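Local structure of putative histidinol-phosphate aminotransferase (Burkholderia pseudomallei, 3P1T) at residues L71-G76 with L232-L237; R92-W97 with A131-D136; L268-A273 with V280-A285. The protein probably transfers the amino group of L-histidinol phosphate to 2-oxoglutarate in histidine biosynthesis, with pyridoxal 5'-phosphate as cofactor. All blocks are in the same frame, centred on the assembly; numbering follows the deposited sequence. Where two conformers were deposited one is given.

Contact 1: residues L71-G76 with L232-L237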
loop_
_atom_site.group_PDB
_atom_site.type_symbol
_atom_site.label_atom_id
_atom_site.label_comp_id
_atom_site.label_asym_id
_atom_site.label_seq_id
_atom_site.Cartn_x
_atom_site.Cartn_y
_atom_site.Cartn_z
ATOM N N LEU A 71 -5.091 14.506 9.652
ATOM C CA LEU A 71 -5.261 13.079 9.412
ATOM C C LEU A 71 -4.459 12.630 8.194
ATOM O O LEU A 71 -4.304 13.385 7.240
ATOM C CB LEU A 71 -6.739 12.681 9.256
ATOM C CG LEU A 71 -7.442 13.056 7.981
ATOM C CD1 LEU A 71 -7.501 11.882 7.049
ATOM C CD2 LEU A 71 -8.836 13.448 8.271
HETATM N N MSE A 72 -3.976 11.377 8.240
HETATM C CA MSE A 72 -3.206 10.708 7.192
HETATM C C MSE A 72 -3.778 9.296 6.954
HETATM O O MSE A 72 -3.971 8.549 7.932
HETATM C CB MSE A 72 -1.747 10.655 7.631
HETATM C CG MSE A 72 -0.802 10.202 6.553
HETATM SE SE MSE A 72 1.053 10.284 7.088
HETATM C CE MSE A 72 1.132 8.804 8.137
ATOM N N LEU A 73 -4.112 8.965 5.679
ATOM C CA LEU A 73 -4.640 7.652 5.283
ATOM C C LEU A 73 -3.441 6.706 5.135
ATOM O O LEU A 73 -2.472 7.059 4.456
ATOM C CB LEU A 73 -5.489 7.755 3.992
ATOM C CG LEU A 73 -6.087 6.443 3.406
ATOM C CD1 LEU A 73 -7.028 5.733 4.388
ATOM C CD2 LEU A 73 -6.848 6.722 2.140
ATOM N N VAL A 74 -3.461 5.559 5.831
ATOM C CA VAL A 74 -2.305 4.660 5.853
ATOM C C VAL A 74 -2.682 3.201 5.560
ATOM O O VAL A 74 -3.832 2.789 5.748
ATOM C CB VAL A 74 -1.573 4.734 7.227
ATOM C CG1 VAL A 74 -0.884 6.071 7.421
ATOM C CG2 VAL A 74 -2.505 4.430 8.397
ATOM N N ARG A 75 -1.674 2.418 5.144
ATOM C CA ARG A 75 -1.784 0.985 4.912
ATOM C C ARG A 75 -1.653 0.239 6.265
ATOM O O ARG A 75 -0.635 -0.446 6.514
ATOM C CB ARG A 75 -0.714 0.528 3.917
ATOM C CG ARG A 75 -1.028 -0.792 3.234
ATOM C CD ARG A 75 -1.559 -0.481 1.862
ATOM N NE ARG A 75 -2.957 -0.838 1.720
ATOM C CZ ARG A 75 -3.703 -0.519 0.677
ATOM N NH1 ARG A 75 -3.201 0.214 -0.312
ATOM N NH2 ARG A 75 -4.966 -0.896 0.627
ATOM N N GLY A 76 -2.653 0.445 7.137
ATOM C CA GLY A 76 -2.731 -0.181 8.448
ATOM C C GLY A 76 -1.751 0.329 9.476
ATOM O O GLY A 76 -1.026 1.318 9.258
ATOM N N LEU A 232 -9.642 1.215 -6.226
ATOM C CA LEU A 232 -10.583 0.221 -5.679
ATOM C C LEU A 232 -10.731 0.388 -4.150
ATOM O O LEU A 232 -11.860 0.440 -3.652
ATOM C CB LEU A 232 -10.164 -1.229 -6.013
ATOM C CG LEU A 232 -10.136 -1.622 -7.484
ATOM C CD1 LEU A 232 -9.545 -3.005 -7.660
ATOM C CD2 LEU A 232 -11.527 -1.518 -8.112
ATOM N N ASP A 233 -9.602 0.516 -3.418
ATOM C CA ASP A 233 -9.629 0.669 -1.970
ATOM C C ASP A 233 -10.260 2.011 -1.576
ATOM O O ASP A 233 -11.035 2.047 -0.615
ATOM C CB ASP A 233 -8.220 0.531 -1.386
ATOM C CG ASP A 233 -7.561 -0.830 -1.559
ATOM O OD1 ASP A 233 -8.283 -1.820 -1.756
ATOM O OD2 ASP A 233 -6.321 -0.898 -1.494
ATOM N N LEU A 234 -9.978 3.084 -2.335
ATOM C CA LEU A 234 -10.558 4.413 -2.086
ATOM C C LEU A 234 -12.094 4.415 -2.237
ATOM O O LEU A 234 -12.772 4.936 -1.350
ATOM C CB LEU A 234 -9.965 5.479 -3.014
ATOM C CG LEU A 234 -8.525 5.943 -2.757
ATOM C CD1 LEU A 234 -8.053 6.788 -3.894
ATOM C CD2 LEU A 234 -8.404 6.713 -1.475
ATOM N N HIS A 235 -12.646 3.813 -3.314
ATOM C CA HIS A 235 -14.108 3.753 -3.490
ATOM C C HIS A 235 -14.750 2.826 -2.462
ATOM O O HIS A 235 -15.883 3.073 -2.059
ATOM C CB HIS A 235 -14.504 3.330 -4.903
ATOM C CG HIS A 235 -14.271 4.436 -5.888
ATOM N ND1 HIS A 235 -13.019 4.668 -6.430
ATOM C CD2 HIS A 235 -15.111 5.404 -6.316
ATOM C CE1 HIS A 235 -13.149 5.735 -7.197
ATOM N NE2 HIS A 235 -14.386 6.216 -7.156
ATOM N N ALA A 236 -14.011 1.808 -2.004
ATOM C CA ALA A 236 -14.480 0.888 -0.978
ATOM C C ALA A 236 -14.623 1.635 0.357
ATOM O O ALA A 236 -15.730 1.681 0.927
ATOM C CB ALA A 236 -13.528 -0.287 -0.848
ATOM N N LEU A 237 -13.527 2.306 0.790
ATOM C CA LEU A 237 -13.472 3.086 2.018
ATOM C C LEU A 237 -14.558 4.162 2.028
ATOM O O LEU A 237 -15.280 4.288 3.032
ATOM C CB LEU A 237 -12.088 3.720 2.202
ATOM C CG LEU A 237 -11.922 4.630 3.417
ATOM C CD1 LEU A 237 -12.153 3.886 4.694
ATOM C CD2 LEU A 237 -10.574 5.266 3.431
HETATM O O HOH W 1 -4.562 0.178 -3.159
#

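Contact 2: residues R92-W97 with A131-D136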
loop_
_atom_site.group_PDB
_atom_site.type_symbol
_atom_site.label_atom_id
_atom_site.label_comp_id
_atom_site.label_asym_id
_atom_site.label_seq_id
_atom_site.Cartn_x
_atom_site.Cartn_y
_atom_site.Cartn_z
ATOM N N ARG A 92 13.427 5.964 22.541
ATOM C CA ARG A 92 13.206 4.607 23.002
ATOM C C ARG A 92 11.739 4.331 22.820
ATOM O O ARG A 92 10.893 5.100 23.279
ATOM C CB ARG A 92 13.670 4.427 24.450
ATOM C CG ARG A 92 13.526 3.003 24.956
ATOM C CD ARG A 92 13.986 2.848 26.385
ATOM N NE ARG A 92 13.081 3.460 27.361
ATOM C CZ ARG A 92 13.078 3.171 28.663
ATOM N NH1 ARG A 92 13.889 2.237 29.144
ATOM N NH2 ARG A 92 12.224 3.772 29.484
ATOM N N PHE A 93 11.423 3.273 22.097
ATOM C CA PHE A 93 10.038 2.900 21.860
ATOM C C PHE A 93 9.587 1.980 22.992
ATOM O O PHE A 93 10.313 1.061 23.397
ATOM C CB PHE A 93 9.872 2.284 20.470
ATOM C CG PHE A 93 9.892 3.381 19.431
ATOM C CD1 PHE A 93 11.094 3.954 19.023
ATOM C CD2 PHE A 93 8.708 3.892 18.914
ATOM C CE1 PHE A 93 11.110 5.026 18.128
ATOM C CE2 PHE A 93 8.733 4.945 17.995
ATOM C CZ PHE A 93 9.931 5.514 17.625
ATOM N N VAL A 94 8.431 2.321 23.576
ATOM C CA VAL A 94 7.876 1.620 24.725
ATOM C C VAL A 94 6.510 1.025 24.349
ATOM O O VAL A 94 5.592 1.745 23.952
ATOM C CB VAL A 94 7.784 2.564 25.945
ATOM C CG1 VAL A 94 7.039 1.910 27.097
ATOM C CG2 VAL A 94 9.157 3.024 26.393
ATOM N N THR A 95 6.395 -0.295 24.464
ATOM C CA THR A 95 5.167 -1.029 24.151
ATOM C C THR A 95 4.839 -1.975 25.305
ATOM O O THR A 95 5.690 -2.216 26.172
ATOM C CB THR A 95 5.321 -1.798 22.816
ATOM O OG1 THR A 95 6.328 -2.811 22.954
ATOM C CG2 THR A 95 5.635 -0.883 21.632
ATOM N N ALA A 96 3.606 -2.519 25.312
ATOM C CA ALA A 96 3.176 -3.499 26.317
ATOM C C ALA A 96 3.548 -4.902 25.892
ATOM O O ALA A 96 3.524 -5.218 24.706
ATOM C CB ALA A 96 1.685 -3.409 26.529
ATOM N N TRP A 97 3.929 -5.734 26.842
ATOM C CA TRP A 97 4.195 -7.140 26.588
ATOM C C TRP A 97 3.911 -7.940 27.861
ATOM O O TRP A 97 4.574 -7.706 28.874
ATOM C CB TRP A 97 5.600 -7.418 26.062
ATOM C CG TRP A 97 5.737 -8.821 25.538
ATOM C CD1 TRP A 97 6.263 -9.891 26.200
ATOM C CD2 TRP A 97 5.236 -9.324 24.291
ATOM N NE1 TRP A 97 6.172 -11.017 25.423
ATOM C CE2 TRP A 97 5.553 -10.700 24.242
ATOM C CE3 TRP A 97 4.570 -8.740 23.194
ATOM C CZ2 TRP A 97 5.243 -11.501 23.132
ATOM C CZ3 TRP A 97 4.242 -9.541 22.107
ATOM C CH2 TRP A 97 4.592 -10.899 22.075
ATOM N N ALA A 131 6.306 3.463 35.543
ATOM C CA ALA A 131 7.065 4.503 36.236
ATOM C C ALA A 131 8.426 4.765 35.566
ATOM O O ALA A 131 9.036 5.798 35.855
ATOM C CB ALA A 131 7.284 4.096 37.682
ATOM N N GLN A 132 8.905 3.833 34.697
ATOM C CA GLN A 132 10.200 3.950 34.023
ATOM C C GLN A 132 10.053 4.747 32.717
ATOM O O GLN A 132 11.065 5.044 32.071
ATOM C CB GLN A 132 10.833 2.564 33.760
ATOM C CG GLN A 132 11.317 1.853 35.037
ATOM C CD GLN A 132 11.915 0.480 34.801
ATOM O OE1 GLN A 132 12.946 0.318 34.128
ATOM N NE2 GLN A 132 11.338 -0.526 35.444
ATOM N N VAL A 133 8.812 5.116 32.335
ATOM C CA VAL A 133 8.550 5.912 31.123
ATOM C C VAL A 133 9.172 7.303 31.317
ATOM O O VAL A 133 8.956 7.900 32.376
ATOM C CB VAL A 133 7.028 5.987 30.823
ATOM C CG1 VAL A 133 6.707 7.054 29.777
ATOM C CG2 VAL A 133 6.481 4.627 30.402
ATOM N N SER A 134 9.967 7.799 30.318
ATOM C CA SER A 134 10.664 9.106 30.362
ATOM C C SER A 134 10.333 9.957 29.140
ATOM O O SER A 134 9.714 9.460 28.211
ATOM C CB SER A 134 12.176 8.917 30.459
ATOM O OG SER A 134 12.745 8.422 29.258
ATOM N N ARG A 135 10.759 11.230 29.125
ATOM C CA ARG A 135 10.474 12.169 28.033
ATOM C C ARG A 135 11.302 11.832 26.775
ATOM O O ARG A 135 11.077 12.422 25.718
ATOM C CB ARG A 135 10.714 13.612 28.486
ATOM C CG ARG A 135 9.696 14.119 29.545
ATOM C CD ARG A 135 8.370 14.605 28.949
ATOM N NE ARG A 135 7.390 14.998 29.971
ATOM C CZ ARG A 135 7.238 16.234 30.449
ATOM N NH1 ARG A 135 8.006 17.226 30.008
ATOM N NH2 ARG A 135 6.323 16.487 31.377
ATOM N N ASP A 136 12.205 10.838 26.875
ATOM C CA ASP A 136 12.994 10.292 25.759
ATOM C C ASP A 136 12.253 9.150 25.088
ATOM O O ASP A 136 12.745 8.604 24.106
ATOM C CB ASP A 136 14.369 9.769 26.232
ATOM C CG ASP A 136 15.247 10.705 27.036
ATOM O OD1 ASP A 136 15.524 11.828 26.544
ATOM O OD2 ASP A 136 15.762 10.268 28.101
#

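Contact 3: residues L268-A273 with V280-A285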
loop_
_atom_site.group_PDB
_atom_site.type_symbol
_atom_site.label_atom_id
_atom_site.label_comp_id
_atom_site.label_asym_id
_atom_site.label_seq_id
_atom_site.Cartn_x
_atom_site.Cartn_y
_atom_site.Cartn_z
ATOM N N LEU A 268 -19.907 -22.466 32.535
ATOM C CA LEU A 268 -19.327 -23.767 32.183
ATOM C C LEU A 268 -18.020 -24.020 32.992
ATOM O O LEU A 268 -17.445 -25.115 32.912
ATOM C CB LEU A 268 -19.058 -23.866 30.662
ATOM C CG LEU A 268 -20.292 -23.959 29.761
ATOM C CD1 LEU A 268 -19.923 -23.800 28.319
ATOM C CD2 LEU A 268 -21.049 -25.270 29.960
ATOM N N GLY A 269 -17.583 -23.011 33.752
ATOM C CA GLY A 269 -16.398 -23.091 34.597
ATOM C C GLY A 269 -15.132 -22.457 34.070
ATOM O O GLY A 269 -14.111 -22.492 34.759
ATOM N N TYR A 270 -15.181 -21.868 32.862
ATOM C CA TYR A 270 -14.020 -21.207 32.247
ATOM C C TYR A 270 -13.752 -19.853 32.918
ATOM O O TYR A 270 -14.666 -19.231 33.465
ATOM C CB TYR A 270 -14.211 -21.025 30.725
ATOM C CG TYR A 270 -14.271 -22.328 29.958
ATOM C CD1 TYR A 270 -13.109 -22.965 29.538
ATOM C CD2 TYR A 270 -15.492 -22.916 29.634
ATOM C CE1 TYR A 270 -13.156 -24.169 28.835
ATOM C CE2 TYR A 270 -15.554 -24.138 28.959
ATOM C CZ TYR A 270 -14.382 -24.766 28.567
ATOM O OH TYR A 270 -14.439 -25.959 27.882
ATOM N N ARG A 271 -12.475 -19.432 32.915
ATOM C CA ARG A 271 -12.083 -18.141 33.485
ATOM C C ARG A 271 -11.882 -17.180 32.321
ATOM O O ARG A 271 -10.963 -17.326 31.514
ATOM C CB ARG A 271 -10.853 -18.250 34.407
ATOM C CG ARG A 271 -11.111 -19.112 35.639
ATOM C CD ARG A 271 -10.420 -18.620 36.885
ATOM N NE ARG A 271 -10.642 -19.563 37.979
ATOM C CZ ARG A 271 -9.689 -20.325 38.505
ATOM N NH1 ARG A 271 -8.434 -20.211 38.088
ATOM N NH2 ARG A 271 -9.973 -21.168 39.488
ATOM N N VAL A 272 -12.841 -16.279 32.181
ATOM C CA VAL A 272 -12.920 -15.311 31.094
ATOM C C VAL A 272 -12.583 -13.939 31.641
ATOM O O VAL A 272 -13.041 -13.580 32.725
ATOM C CB VAL A 272 -14.340 -15.342 30.442
ATOM C CG1 VAL A 272 -14.407 -14.450 29.203
ATOM C CG2 VAL A 272 -14.765 -16.769 30.101
ATOM N N ALA A 273 -11.789 -13.179 30.898
ATOM C CA ALA A 273 -11.425 -11.810 31.245
ATOM C C ALA A 273 -12.448 -10.816 30.686
ATOM O O ALA A 273 -13.009 -11.057 29.610
ATOM C CB ALA A 273 -10.039 -11.491 30.691
ATOM N N VAL A 280 -12.929 -12.279 23.508
ATOM C CA VAL A 280 -12.754 -12.522 24.949
ATOM C C VAL A 280 -11.493 -13.371 25.166
ATOM O O VAL A 280 -11.237 -14.308 24.391
ATOM C CB VAL A 280 -13.979 -13.159 25.661
ATOM C CG1 VAL A 280 -15.135 -12.167 25.791
ATOM C CG2 VAL A 280 -14.425 -14.464 24.997
ATOM N N LEU A 281 -10.686 -13.021 26.206
ATOM C CA LEU A 281 -9.508 -13.804 26.570
ATOM C C LEU A 281 -9.933 -14.838 27.607
ATOM O O LEU A 281 -10.549 -14.473 28.611
ATOM C CB LEU A 281 -8.366 -12.929 27.073
ATOM C CG LEU A 281 -7.014 -13.633 27.254
ATOM C CD1 LEU A 281 -6.336 -13.905 25.912
ATOM C CD2 LEU A 281 -6.099 -12.807 28.106
ATOM N N VAL A 282 -9.669 -16.131 27.332
ATOM C CA VAL A 282 -10.054 -17.251 28.199
ATOM C C VAL A 282 -8.798 -18.012 28.655
ATOM O O VAL A 282 -7.897 -18.237 27.844
ATOM C CB VAL A 282 -11.057 -18.192 27.473
ATOM C CG1 VAL A 282 -11.535 -19.317 28.390
ATOM C CG2 VAL A 282 -12.252 -17.412 26.947
ATOM N N GLU A 283 -8.750 -18.408 29.954
ATOM C CA GLU A 283 -7.662 -19.211 30.524
ATOM C C GLU A 283 -7.660 -20.594 29.901
ATOM O O GLU A 283 -8.728 -21.218 29.776
ATOM C CB GLU A 283 -7.755 -19.329 32.050
ATOM C CG GLU A 283 -7.362 -18.079 32.820
ATOM C CD GLU A 283 -7.251 -18.230 34.328
ATOM O OE1 GLU A 283 -7.191 -19.381 34.826
ATOM O OE2 GLU A 283 -7.201 -17.183 35.014
ATOM N N ASN A 284 -6.473 -21.070 29.492
ATOM C CA ASN A 284 -6.347 -22.379 28.864
ATOM C C ASN A 284 -5.111 -23.139 29.394
ATOM O O ASN A 284 -4.126 -23.316 28.681
ATOM C CB ASN A 284 -6.282 -22.232 27.339
ATOM C CG ASN A 284 -6.238 -23.553 26.613
ATOM O OD1 ASN A 284 -6.854 -24.552 27.029
ATOM N ND2 ASN A 284 -5.453 -23.591 25.547
ATOM N N ALA A 285 -5.198 -23.654 30.620
ATOM C CA ALA A 285 -4.108 -24.432 31.218
ATOM C C ALA A 285 -3.810 -25.719 30.417
ATOM O O ALA A 285 -2.658 -26.155 30.372
ATOM C CB ALA A 285 -4.459 -24.792 32.650
HETATM O O HOH W 2 -11.114 -10.460 27.236
#

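Contact 1: residues L71-G76 with L232-L237
Leu-73 of edge strand 71-74 and Arg-75, in the turn just after it, reach across to helix 231-241, joining the rim of the seven-stranded sheet of the aminotransferase large domain, a fold type I architecture, to a helix at the dimer interface. The apolar half is a leucine cluster. Leu-73 CD1 meets Leu-237 CD2 tip to tip at 3.7 Å, while Leu-73 CD2 lies 3.9 Å from Leu-234 CD2, so the forked leucine end serves both helix residues. This fork faces the helix because CG is anti to the backbone N (chi1 178°). Leu-234 and Leu-237, three residues apart, line the same side of the helix.

The polar half is a buried salt bridge, with Arg-75 NH2 donating to Asp-233 OD2 at 2.5 Å. The carboxylate sits at the edge of the guanidinium, near its plane, yet the arginine approaches OD2 from above the carboxylate plane, and the two flat groups are turned 70° apart. A water completes the bridge, accepting from Arg-75 NH1 at 3.2 Å and donating to Asp-233 OD2 at 2.7 Å. Arginine suits this place because its N-H groups can serve several acceptors: NH2 also bonds to Leu-205 O, and weak bonds run from NE to Arg-206 O and from NH1 to Asn-228 O. Bends at chi2 and chi3 carry the group there from the centre of an inverse gamma turn. Arg-75 and Asp-233 of the second subunit lie close to their counterparts, and the opposite charges probably offset the like ones. Arg-75 N bonds in turn to Glu-79 OE1.

Contact 2: residues R92-W97 with A131-D136
Arg-92 meets the loop 131-136 with both its backbone and its side chain, at the start of strand 92-96 in the seven-stranded sheet of the aminotransferase large domain. This strand runs parallel to 137-142, the strand that the loop leads into. The side chain leaves the strand toward the loop, with CG anti to the backbone N (chi1 -177°), and runs extended until a turn at chi3 (72°) swings the guanidinium alongside the loop backbone. There Gln-132 O lies at the guanidinium edge, near its plane, with NH2 3.1 Å away. The main polar partner of the arginine is Asp-137, whose OD2 forms a salt bridge with NH2 and also accepts the N-H of Ser-134. One carboxylate oxygen thus positions both the arginine head and the loop. A long, flexible arginine suits this partly exposed end of the strand: its charge can reach the loop while its chain packs on Phe-115 of strand 113-117.

Val-94, two residues on, points to the same side of the strand and brings CG1 to 4.3 Å from Val-133 CG2. This loose branch-to-branch approach lies on the buried side of the loop, where Val-133 also rests on Val-139. Beta-branched valines fit both the extended strand and the apolar layer beneath the loop. A weak bond from Asp-136 N to Ser-134 OG spans the last turn of the loop. Parallel pairing then begins before strand 137-142 proper, for Arg-92 N donates to Asp-136 O at 3.1 Å, with an N-H...O angle of 159°.

Contact 3: residues L268-A273 with V280-A285
Val-272 and Val-282 face each other in a single antiparallel beta bridge, a non-hydrogen-bonded pair flanked by two backbone bonds. Glu-283 N donates to Arg-271 O, and Ala-273 N to Leu-281 O, both at 2.9 Å and nearly straight, with N-H...O angles of 169° and 171°. Beside them come two CA-H...O contacts, from Val-282 CA to Arg-271 O and from Val-272 CA to Leu-281 O. A water lies where the pairing would continue, 3.1 Å from Ala-273 O and 2.8 Å from Leu-281 N, from which it accepts. The bridge attaches segment 268-273 to strand 279-283, an outer strand of the four-stranded sheet of the aminotransferase's smaller, C-terminal domain; its other edge pairs with strand 312-316. Just before the bridge, Gly-269 closes helix 244-267 with a Schellman motif, its positive phi suited to glycine.

Apolar contacts gather on the side of that helix, where Val-272, Val-282 and Tyr-270 all touch Leu-265. Val-272 splits its branches: CG1, anti to the backbone N (chi1 -174°), approaches Val-280 CB at 3.8 Å, while CG2 packs on Val-282 CG2. The other branch of Val-282, CG1, meets Tyr-270 CB at 3.9 Å. The aromatic ring carries its hydroxyl on to Leu-330 O of helix 320-333, so tyrosine suits a place that is apolar at its base and polar at its tip.

The charged pair stands on the exposed side. The aliphatic part of Arg-271 packs against the Glu-283 carboxylate, Arg-271 CB 3.6 Å from Glu-283 CD, before NH1 comes to OE1 at 3.6 Å in a long salt bridge between nearly perpendicular planes. Such a pair, open to solvent and without a close hydrogen bond, probably adds little; the two backbone bonds and the valine packing probably contribute more.

In the fold
After strand 19-20 and two helices, the chain lays down edge strand 71-74, and contact 1 closes only about 155 residues later, when helix 231-241 returns to it beside the second subunit. Nested inside that long loop, contact 2 closes a much shorter one: after strand 92-96 the chain runs through helix 102-107, strand 113-117 and helix 127-130 before 131-136 comes back and enters strand 137-142. Contacts 1 and 2 therefore reach the same seven-stranded sheet, with nearest atoms about 13 Å apart. Contact 3 follows in series after helix 244-267, a short loop closed by a single bridge, serving the separate four-stranded sheet on the opposite side of the chain's centre from contact 1.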